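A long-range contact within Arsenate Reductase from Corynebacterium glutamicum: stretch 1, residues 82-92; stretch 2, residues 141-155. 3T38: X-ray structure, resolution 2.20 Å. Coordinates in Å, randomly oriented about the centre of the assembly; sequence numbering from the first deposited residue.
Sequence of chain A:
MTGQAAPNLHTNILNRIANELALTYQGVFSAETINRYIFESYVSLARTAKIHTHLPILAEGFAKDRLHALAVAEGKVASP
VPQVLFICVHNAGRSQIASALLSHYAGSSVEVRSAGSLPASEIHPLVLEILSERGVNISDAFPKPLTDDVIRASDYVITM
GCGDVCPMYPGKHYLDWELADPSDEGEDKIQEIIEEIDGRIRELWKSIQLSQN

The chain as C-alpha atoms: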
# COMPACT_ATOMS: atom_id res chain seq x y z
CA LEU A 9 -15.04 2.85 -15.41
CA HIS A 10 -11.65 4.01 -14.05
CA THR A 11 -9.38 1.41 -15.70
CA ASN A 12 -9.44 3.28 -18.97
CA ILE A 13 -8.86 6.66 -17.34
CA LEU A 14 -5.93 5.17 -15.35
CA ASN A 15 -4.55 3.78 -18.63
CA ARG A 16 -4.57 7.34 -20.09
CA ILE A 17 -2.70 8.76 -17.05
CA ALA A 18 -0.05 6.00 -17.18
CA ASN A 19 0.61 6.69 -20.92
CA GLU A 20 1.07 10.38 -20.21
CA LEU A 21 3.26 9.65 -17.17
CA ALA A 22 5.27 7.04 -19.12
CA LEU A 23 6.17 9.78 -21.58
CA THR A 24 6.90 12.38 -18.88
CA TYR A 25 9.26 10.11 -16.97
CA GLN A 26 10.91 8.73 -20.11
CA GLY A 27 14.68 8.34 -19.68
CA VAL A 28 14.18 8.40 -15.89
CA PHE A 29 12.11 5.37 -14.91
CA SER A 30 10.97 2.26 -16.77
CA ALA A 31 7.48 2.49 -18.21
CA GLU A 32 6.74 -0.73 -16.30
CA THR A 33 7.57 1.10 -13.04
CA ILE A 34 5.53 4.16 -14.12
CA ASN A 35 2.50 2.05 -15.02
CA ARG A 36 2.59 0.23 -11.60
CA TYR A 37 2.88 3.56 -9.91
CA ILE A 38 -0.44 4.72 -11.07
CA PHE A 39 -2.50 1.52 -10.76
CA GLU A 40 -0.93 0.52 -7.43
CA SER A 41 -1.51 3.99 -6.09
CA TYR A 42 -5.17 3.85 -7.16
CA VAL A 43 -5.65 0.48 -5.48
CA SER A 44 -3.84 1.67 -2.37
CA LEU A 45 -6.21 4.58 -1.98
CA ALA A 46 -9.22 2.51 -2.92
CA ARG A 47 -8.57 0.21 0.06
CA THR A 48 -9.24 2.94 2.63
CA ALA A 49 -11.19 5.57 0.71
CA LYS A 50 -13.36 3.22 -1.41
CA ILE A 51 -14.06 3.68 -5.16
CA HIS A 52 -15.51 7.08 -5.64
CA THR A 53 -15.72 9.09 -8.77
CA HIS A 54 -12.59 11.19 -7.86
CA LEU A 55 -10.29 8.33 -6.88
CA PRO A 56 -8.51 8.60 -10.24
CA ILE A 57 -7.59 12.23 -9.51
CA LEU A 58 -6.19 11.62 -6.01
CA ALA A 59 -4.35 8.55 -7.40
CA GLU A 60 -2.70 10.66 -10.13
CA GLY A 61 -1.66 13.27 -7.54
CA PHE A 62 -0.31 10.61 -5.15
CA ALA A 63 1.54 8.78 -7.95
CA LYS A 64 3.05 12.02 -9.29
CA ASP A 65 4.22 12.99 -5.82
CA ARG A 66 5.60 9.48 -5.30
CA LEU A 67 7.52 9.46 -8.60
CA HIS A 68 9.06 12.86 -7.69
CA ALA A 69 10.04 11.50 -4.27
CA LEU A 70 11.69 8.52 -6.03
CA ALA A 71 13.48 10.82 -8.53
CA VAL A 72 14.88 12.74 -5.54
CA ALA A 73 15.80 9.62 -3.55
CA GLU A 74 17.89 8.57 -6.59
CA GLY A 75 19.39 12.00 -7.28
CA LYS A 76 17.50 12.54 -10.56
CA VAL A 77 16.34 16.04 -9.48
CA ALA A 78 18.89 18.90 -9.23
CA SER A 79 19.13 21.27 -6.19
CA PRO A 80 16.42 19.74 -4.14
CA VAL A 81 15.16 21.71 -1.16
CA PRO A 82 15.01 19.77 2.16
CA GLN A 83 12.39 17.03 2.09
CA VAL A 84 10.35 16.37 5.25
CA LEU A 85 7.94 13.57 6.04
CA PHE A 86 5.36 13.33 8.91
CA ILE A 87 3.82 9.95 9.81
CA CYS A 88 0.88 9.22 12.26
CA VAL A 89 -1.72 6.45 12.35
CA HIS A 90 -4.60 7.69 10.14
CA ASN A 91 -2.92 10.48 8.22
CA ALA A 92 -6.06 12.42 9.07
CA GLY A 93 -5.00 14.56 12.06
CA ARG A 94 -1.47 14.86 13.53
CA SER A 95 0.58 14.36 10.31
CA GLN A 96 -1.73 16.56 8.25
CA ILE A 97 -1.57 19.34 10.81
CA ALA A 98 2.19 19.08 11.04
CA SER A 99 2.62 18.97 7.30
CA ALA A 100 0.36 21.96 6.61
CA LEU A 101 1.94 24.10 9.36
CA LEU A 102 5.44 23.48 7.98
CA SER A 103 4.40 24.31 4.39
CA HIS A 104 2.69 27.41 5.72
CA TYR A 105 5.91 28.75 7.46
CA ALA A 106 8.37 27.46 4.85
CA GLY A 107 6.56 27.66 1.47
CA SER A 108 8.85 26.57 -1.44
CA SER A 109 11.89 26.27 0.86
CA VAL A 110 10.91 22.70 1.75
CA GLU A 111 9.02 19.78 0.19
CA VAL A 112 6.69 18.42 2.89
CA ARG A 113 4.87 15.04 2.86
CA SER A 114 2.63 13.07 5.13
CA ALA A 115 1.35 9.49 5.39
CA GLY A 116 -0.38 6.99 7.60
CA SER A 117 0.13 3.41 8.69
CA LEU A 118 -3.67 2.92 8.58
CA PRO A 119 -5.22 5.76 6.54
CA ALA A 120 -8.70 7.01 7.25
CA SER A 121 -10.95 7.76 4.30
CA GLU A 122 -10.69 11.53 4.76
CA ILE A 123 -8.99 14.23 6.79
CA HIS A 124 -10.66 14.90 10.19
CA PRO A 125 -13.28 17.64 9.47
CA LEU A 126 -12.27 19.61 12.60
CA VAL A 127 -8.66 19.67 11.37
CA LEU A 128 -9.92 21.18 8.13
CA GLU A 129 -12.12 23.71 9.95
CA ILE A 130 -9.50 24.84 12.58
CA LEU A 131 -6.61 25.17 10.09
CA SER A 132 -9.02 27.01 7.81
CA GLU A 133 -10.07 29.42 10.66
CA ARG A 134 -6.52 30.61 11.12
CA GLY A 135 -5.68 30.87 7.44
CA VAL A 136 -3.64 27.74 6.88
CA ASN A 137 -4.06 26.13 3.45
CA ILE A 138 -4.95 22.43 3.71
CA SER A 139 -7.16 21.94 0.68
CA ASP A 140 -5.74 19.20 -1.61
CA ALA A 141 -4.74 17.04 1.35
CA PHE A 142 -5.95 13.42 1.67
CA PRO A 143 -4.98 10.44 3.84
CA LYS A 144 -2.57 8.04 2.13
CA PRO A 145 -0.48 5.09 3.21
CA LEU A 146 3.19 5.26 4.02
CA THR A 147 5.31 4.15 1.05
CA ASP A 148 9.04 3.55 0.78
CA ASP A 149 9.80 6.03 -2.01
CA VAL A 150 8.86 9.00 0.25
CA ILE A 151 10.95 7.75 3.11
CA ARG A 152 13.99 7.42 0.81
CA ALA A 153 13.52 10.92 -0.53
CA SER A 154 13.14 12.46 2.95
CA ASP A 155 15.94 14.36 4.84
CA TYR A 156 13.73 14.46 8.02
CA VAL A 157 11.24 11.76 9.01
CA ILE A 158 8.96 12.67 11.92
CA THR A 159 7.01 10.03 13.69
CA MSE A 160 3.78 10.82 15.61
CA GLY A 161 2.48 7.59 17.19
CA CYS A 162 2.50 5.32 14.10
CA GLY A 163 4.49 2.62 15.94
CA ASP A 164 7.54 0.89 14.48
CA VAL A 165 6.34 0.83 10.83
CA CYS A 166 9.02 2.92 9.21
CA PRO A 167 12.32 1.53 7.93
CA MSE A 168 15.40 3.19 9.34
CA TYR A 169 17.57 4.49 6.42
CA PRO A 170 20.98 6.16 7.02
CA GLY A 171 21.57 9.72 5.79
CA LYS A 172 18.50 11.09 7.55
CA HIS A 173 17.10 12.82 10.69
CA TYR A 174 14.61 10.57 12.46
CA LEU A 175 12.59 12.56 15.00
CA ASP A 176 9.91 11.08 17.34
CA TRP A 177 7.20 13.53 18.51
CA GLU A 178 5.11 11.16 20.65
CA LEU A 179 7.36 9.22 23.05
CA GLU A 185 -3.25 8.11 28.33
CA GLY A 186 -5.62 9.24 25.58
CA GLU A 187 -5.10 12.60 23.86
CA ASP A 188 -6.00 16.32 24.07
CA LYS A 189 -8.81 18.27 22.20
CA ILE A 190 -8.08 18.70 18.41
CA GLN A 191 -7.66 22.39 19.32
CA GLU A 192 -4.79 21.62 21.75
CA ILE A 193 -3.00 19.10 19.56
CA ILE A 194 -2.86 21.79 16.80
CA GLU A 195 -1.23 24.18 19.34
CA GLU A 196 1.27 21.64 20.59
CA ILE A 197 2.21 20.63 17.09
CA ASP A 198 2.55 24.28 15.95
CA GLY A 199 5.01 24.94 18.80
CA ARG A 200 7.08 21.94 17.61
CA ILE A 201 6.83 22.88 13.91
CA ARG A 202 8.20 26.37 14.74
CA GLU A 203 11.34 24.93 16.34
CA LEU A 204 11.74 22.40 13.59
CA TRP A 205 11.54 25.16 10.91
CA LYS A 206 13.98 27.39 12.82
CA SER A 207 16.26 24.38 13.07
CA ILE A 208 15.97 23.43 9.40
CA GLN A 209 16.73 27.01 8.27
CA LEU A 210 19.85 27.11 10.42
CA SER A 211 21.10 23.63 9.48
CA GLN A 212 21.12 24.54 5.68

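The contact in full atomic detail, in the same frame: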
# COMPACT_ATOMS: atom_id res chain seq x y z
N PRO A 82 15.27 20.80 1.14
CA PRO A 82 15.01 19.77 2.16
C PRO A 82 13.64 19.14 2.01
O PRO A 82 12.69 19.82 1.66
CB PRO A 82 15.05 20.55 3.49
CG PRO A 82 15.97 21.74 3.17
CD PRO A 82 15.72 22.08 1.72
N GLN A 83 13.58 17.85 2.28
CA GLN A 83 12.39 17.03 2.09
C GLN A 83 12.00 16.50 3.47
O GLN A 83 12.79 15.85 4.14
CB GLN A 83 12.74 15.89 1.19
CG GLN A 83 13.59 16.29 -0.13
CD GLN A 83 12.67 16.64 -1.31
OE1 GLN A 83 11.75 15.88 -1.64
NE2 GLN A 83 12.88 17.78 -1.92
N VAL A 84 10.78 16.77 3.91
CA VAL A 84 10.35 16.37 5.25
C VAL A 84 9.10 15.50 5.16
O VAL A 84 8.22 15.75 4.31
CB VAL A 84 10.05 17.60 6.06
CG1 VAL A 84 9.56 17.25 7.46
CG2 VAL A 84 11.28 18.54 6.08
N LEU A 85 9.03 14.46 6.01
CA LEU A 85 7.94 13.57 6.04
C LEU A 85 7.36 13.44 7.47
O LEU A 85 8.11 13.16 8.41
CB LEU A 85 8.39 12.20 5.52
CG LEU A 85 7.32 11.10 5.74
CD1 LEU A 85 6.12 11.20 4.80
CD2 LEU A 85 7.86 9.72 5.70
N PHE A 86 6.04 13.59 7.62
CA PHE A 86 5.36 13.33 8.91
C PHE A 86 4.50 12.07 8.78
O PHE A 86 3.88 11.87 7.73
CB PHE A 86 4.48 14.52 9.35
CG PHE A 86 5.25 15.80 9.50
CD1 PHE A 86 5.45 16.66 8.38
CD2 PHE A 86 5.87 16.12 10.72
CE1 PHE A 86 6.20 17.86 8.52
CE2 PHE A 86 6.62 17.34 10.86
CZ PHE A 86 6.81 18.18 9.77
N ILE A 87 4.46 11.27 9.84
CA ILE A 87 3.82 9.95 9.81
C ILE A 87 3.04 9.81 11.11
O ILE A 87 3.65 9.99 12.14
CB ILE A 87 4.90 8.79 9.74
CG1 ILE A 87 5.80 8.95 8.49
CG2 ILE A 87 4.22 7.38 9.67
CD1 ILE A 87 6.86 7.95 8.40
N CYS A 88 1.73 9.50 11.05
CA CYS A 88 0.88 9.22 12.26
C CYS A 88 -0.01 8.06 11.84
O CYS A 88 0.25 7.44 10.78
CB CYS A 88 0.04 10.44 12.67
SG CYS A 88 -1.26 10.96 11.42
N VAL A 89 -1.00 7.69 12.65
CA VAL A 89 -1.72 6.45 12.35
C VAL A 89 -2.62 6.61 11.11
O VAL A 89 -2.41 5.92 10.14
CB VAL A 89 -2.46 5.85 13.56
CG1 VAL A 89 -3.28 4.61 13.12
CG2 VAL A 89 -1.46 5.49 14.70
N HIS A 90 -3.51 7.59 11.10
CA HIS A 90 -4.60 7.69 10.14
C HIS A 90 -4.36 8.70 9.06
O HIS A 90 -5.18 8.79 8.15
CB HIS A 90 -5.85 8.11 10.87
CG HIS A 90 -6.29 7.11 11.87
ND1 HIS A 90 -6.38 7.40 13.20
CD2 HIS A 90 -6.63 5.80 11.73
CE1 HIS A 90 -6.80 6.33 13.85
NE2 HIS A 90 -6.95 5.34 12.97
N ASN A 91 -3.27 9.45 9.18
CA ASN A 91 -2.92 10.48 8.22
C ASN A 91 -4.16 11.37 8.02
O ASN A 91 -4.43 11.85 6.91
CB ASN A 91 -2.37 9.90 6.88
CG ASN A 91 -1.74 10.99 5.98
OD1 ASN A 91 -1.83 10.92 4.75
ND2 ASN A 91 -1.13 12.00 6.60
N ALA A 92 -4.94 11.55 9.09
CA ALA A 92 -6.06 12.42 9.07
C ALA A 92 -5.99 13.59 10.03
O ALA A 92 -6.77 14.55 9.88
CB ALA A 92 -7.28 11.65 9.30
N ALA A 141 -5.37 18.02 0.47
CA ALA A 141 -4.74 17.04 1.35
C ALA A 141 -5.66 15.84 1.39
O ALA A 141 -6.87 15.98 1.19
CB ALA A 141 -4.54 17.63 2.71
N PHE A 142 -5.11 14.64 1.59
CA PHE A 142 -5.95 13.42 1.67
C PHE A 142 -5.14 12.39 2.42
O PHE A 142 -3.90 12.46 2.40
CB PHE A 142 -6.33 12.89 0.26
CG PHE A 142 -5.15 12.62 -0.63
CD1 PHE A 142 -4.57 13.65 -1.36
CD2 PHE A 142 -4.62 11.35 -0.73
CE1 PHE A 142 -3.43 13.41 -2.17
CE2 PHE A 142 -3.52 11.08 -1.56
CZ PHE A 142 -2.89 12.11 -2.27
N PRO A 143 -5.80 11.45 3.12
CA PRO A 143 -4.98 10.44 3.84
C PRO A 143 -4.42 9.45 2.87
O PRO A 143 -5.09 9.12 1.88
CB PRO A 143 -5.99 9.73 4.74
CG PRO A 143 -7.24 10.66 4.73
CD PRO A 143 -7.23 11.28 3.36
N LYS A 144 -3.22 8.94 3.12
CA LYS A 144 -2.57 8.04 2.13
C LYS A 144 -1.65 7.14 2.92
O LYS A 144 -1.11 7.59 3.93
CB LYS A 144 -1.79 8.83 1.10
CG LYS A 144 -0.60 9.73 1.64
CD LYS A 144 -0.25 10.91 0.65
CE LYS A 144 -1.13 12.20 0.92
NZ LYS A 144 -1.01 12.52 2.40
N PRO A 145 -1.41 5.91 2.43
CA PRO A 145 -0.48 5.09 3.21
C PRO A 145 0.97 5.47 3.05
O PRO A 145 1.42 5.90 1.96
CB PRO A 145 -0.65 3.69 2.62
CG PRO A 145 -0.96 3.93 1.10
CD PRO A 145 -1.71 5.34 1.09
N LEU A 146 1.74 5.22 4.10
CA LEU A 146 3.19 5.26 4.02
C LEU A 146 3.75 4.39 2.89
O LEU A 146 3.37 3.24 2.74
CB LEU A 146 3.78 4.77 5.34
CG LEU A 146 5.28 4.96 5.49
CD1 LEU A 146 5.67 6.51 5.31
CD2 LEU A 146 5.57 4.36 6.91
N THR A 147 4.67 4.93 2.13
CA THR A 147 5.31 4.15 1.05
C THR A 147 6.82 4.42 1.16
O THR A 147 7.26 5.36 1.78
CB THR A 147 4.81 4.57 -0.33
OG1 THR A 147 5.03 5.98 -0.50
CG2 THR A 147 3.27 4.22 -0.57
N ASP A 148 7.60 3.53 0.60
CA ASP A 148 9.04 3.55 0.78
C ASP A 148 9.65 4.69 0.00
O ASP A 148 10.57 5.32 0.50
CB ASP A 148 9.65 2.22 0.25
CG ASP A 148 11.11 2.06 0.62
OD1 ASP A 148 11.38 1.89 1.84
OD2 ASP A 148 11.94 2.05 -0.30
N ASP A 149 9.16 4.98 -1.20
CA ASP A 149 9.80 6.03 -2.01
C ASP A 149 9.90 7.35 -1.21
O ASP A 149 10.93 8.00 -1.23
CB ASP A 149 9.06 6.28 -3.32
CG ASP A 149 7.57 6.15 -3.18
OD1 ASP A 149 6.96 6.52 -2.11
OD2 ASP A 149 7.00 5.55 -4.10
N VAL A 150 8.84 7.72 -0.48
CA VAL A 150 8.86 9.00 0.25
C VAL A 150 9.74 9.01 1.48
O VAL A 150 10.19 10.09 1.88
CB VAL A 150 7.44 9.58 0.54
CG1 VAL A 150 6.66 9.64 -0.82
CG2 VAL A 150 6.69 8.75 1.57
N ILE A 151 10.02 7.84 2.06
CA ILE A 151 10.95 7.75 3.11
C ILE A 151 12.33 7.97 2.54
O ILE A 151 13.10 8.78 3.06
CB ILE A 151 10.88 6.40 3.86
CG1 ILE A 151 9.48 6.19 4.53
CG2 ILE A 151 11.97 6.35 4.95
CD1 ILE A 151 9.22 4.63 4.89
N ARG A 152 12.65 7.31 1.44
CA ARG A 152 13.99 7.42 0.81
C ARG A 152 14.31 8.85 0.38
O ARG A 152 15.48 9.31 0.43
CB ARG A 152 14.08 6.51 -0.39
CG ARG A 152 14.14 5.02 -0.07
CD ARG A 152 14.43 4.20 -1.32
NE ARG A 152 14.48 2.75 -1.10
CZ ARG A 152 15.60 2.04 -1.13
NH1 ARG A 152 16.79 2.62 -1.34
NH2 ARG A 152 15.55 0.74 -0.91
N ALA A 153 13.27 9.56 -0.05
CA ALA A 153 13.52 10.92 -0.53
C ALA A 153 13.78 11.84 0.68
O ALA A 153 14.36 12.86 0.51
CB ALA A 153 12.29 11.41 -1.33
N SER A 154 13.26 11.50 1.88
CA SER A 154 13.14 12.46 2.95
C SER A 154 14.51 12.75 3.63
O SER A 154 15.33 11.83 3.78
CB SER A 154 12.10 11.95 3.96
OG SER A 154 10.80 11.98 3.38
N ASP A 155 14.78 14.00 3.97
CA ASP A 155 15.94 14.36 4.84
C ASP A 155 15.55 14.32 6.34
O ASP A 155 16.39 14.13 7.18
CB ASP A 155 16.49 15.76 4.50
CG ASP A 155 16.92 15.89 3.06
OD1 ASP A 155 17.99 15.34 2.71
OD2 ASP A 155 16.20 16.50 2.24
O HOH W 1 9.37 13.91 2.43

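Gln83, Asn91 and Leu85, the residues with the largest areas covered by the opposing stretch (79, 77 and 74 Å²), organise a contact that buries 583 Å² in total. Strand 83-88 and the helix through residues 149-152 run at 132° to each other, with axes approaching to 8.2 Å. The CA atoms of Gln83 and Ser154 lie 4.7 Å apart, and those of Asn91 and Pro143 4.8 Å, whereas the CA atoms of Ile87 and Leu146 are separated by 7.5 Å. Backbones therefore come close at the ends, and side chains fill the wider middle.

Across the contact, Gln83 bonds through its main chain; its side chain packs against the second stretch, with Gln83 CB 3.5 Å from Ala153 O and Gln83 CG 3.5 Å from Asp155 OD2. Gln83 N donates to Asp155 OD2 (2.9 Å, N-H...O angle 148°), while Gln83 O accepts from Asp155 N (2.7 Å, 143°). Asp155 thus answers both backbone polar groups of one strand residue, using its carboxylate for one and its amide for the other.

Leu85 points toward the second stretch, as expected from strand alternation: Gln83 and Ile87 do the same, while Val84 points away. Leu85 CD2 lies 3.9 Å from Leu146 CD1 and 4.1 Å from Ile151 CG1; Leu85 CD1 reaches Val150 CG2 at 4.1 Å. Ile87 CD1 extends this apolar patch, meeting Leu146 CD1 at 3.6 Å. At its border, Ser154 OG donates a very short hydrogen bond to Val150 O (2.5 Å), and one water donates to Ser154 OG (2.6 Å) and, weakly, to Val84 O (2.9 Å).

Asn91 secures the other end through OD1, which accepts from Lys144 N (2.9 Å, 134°) and Lys144 NZ (3.0 Å). Although the CA-to-CB bond of Lys144 points away, its side chain folds back, chi3 and chi4 both p, so that NZ also donates to Phe142 O (2.9 Å). Pro143 CA adds a CA-H...O contact to Asn91 O at 3.4 Å.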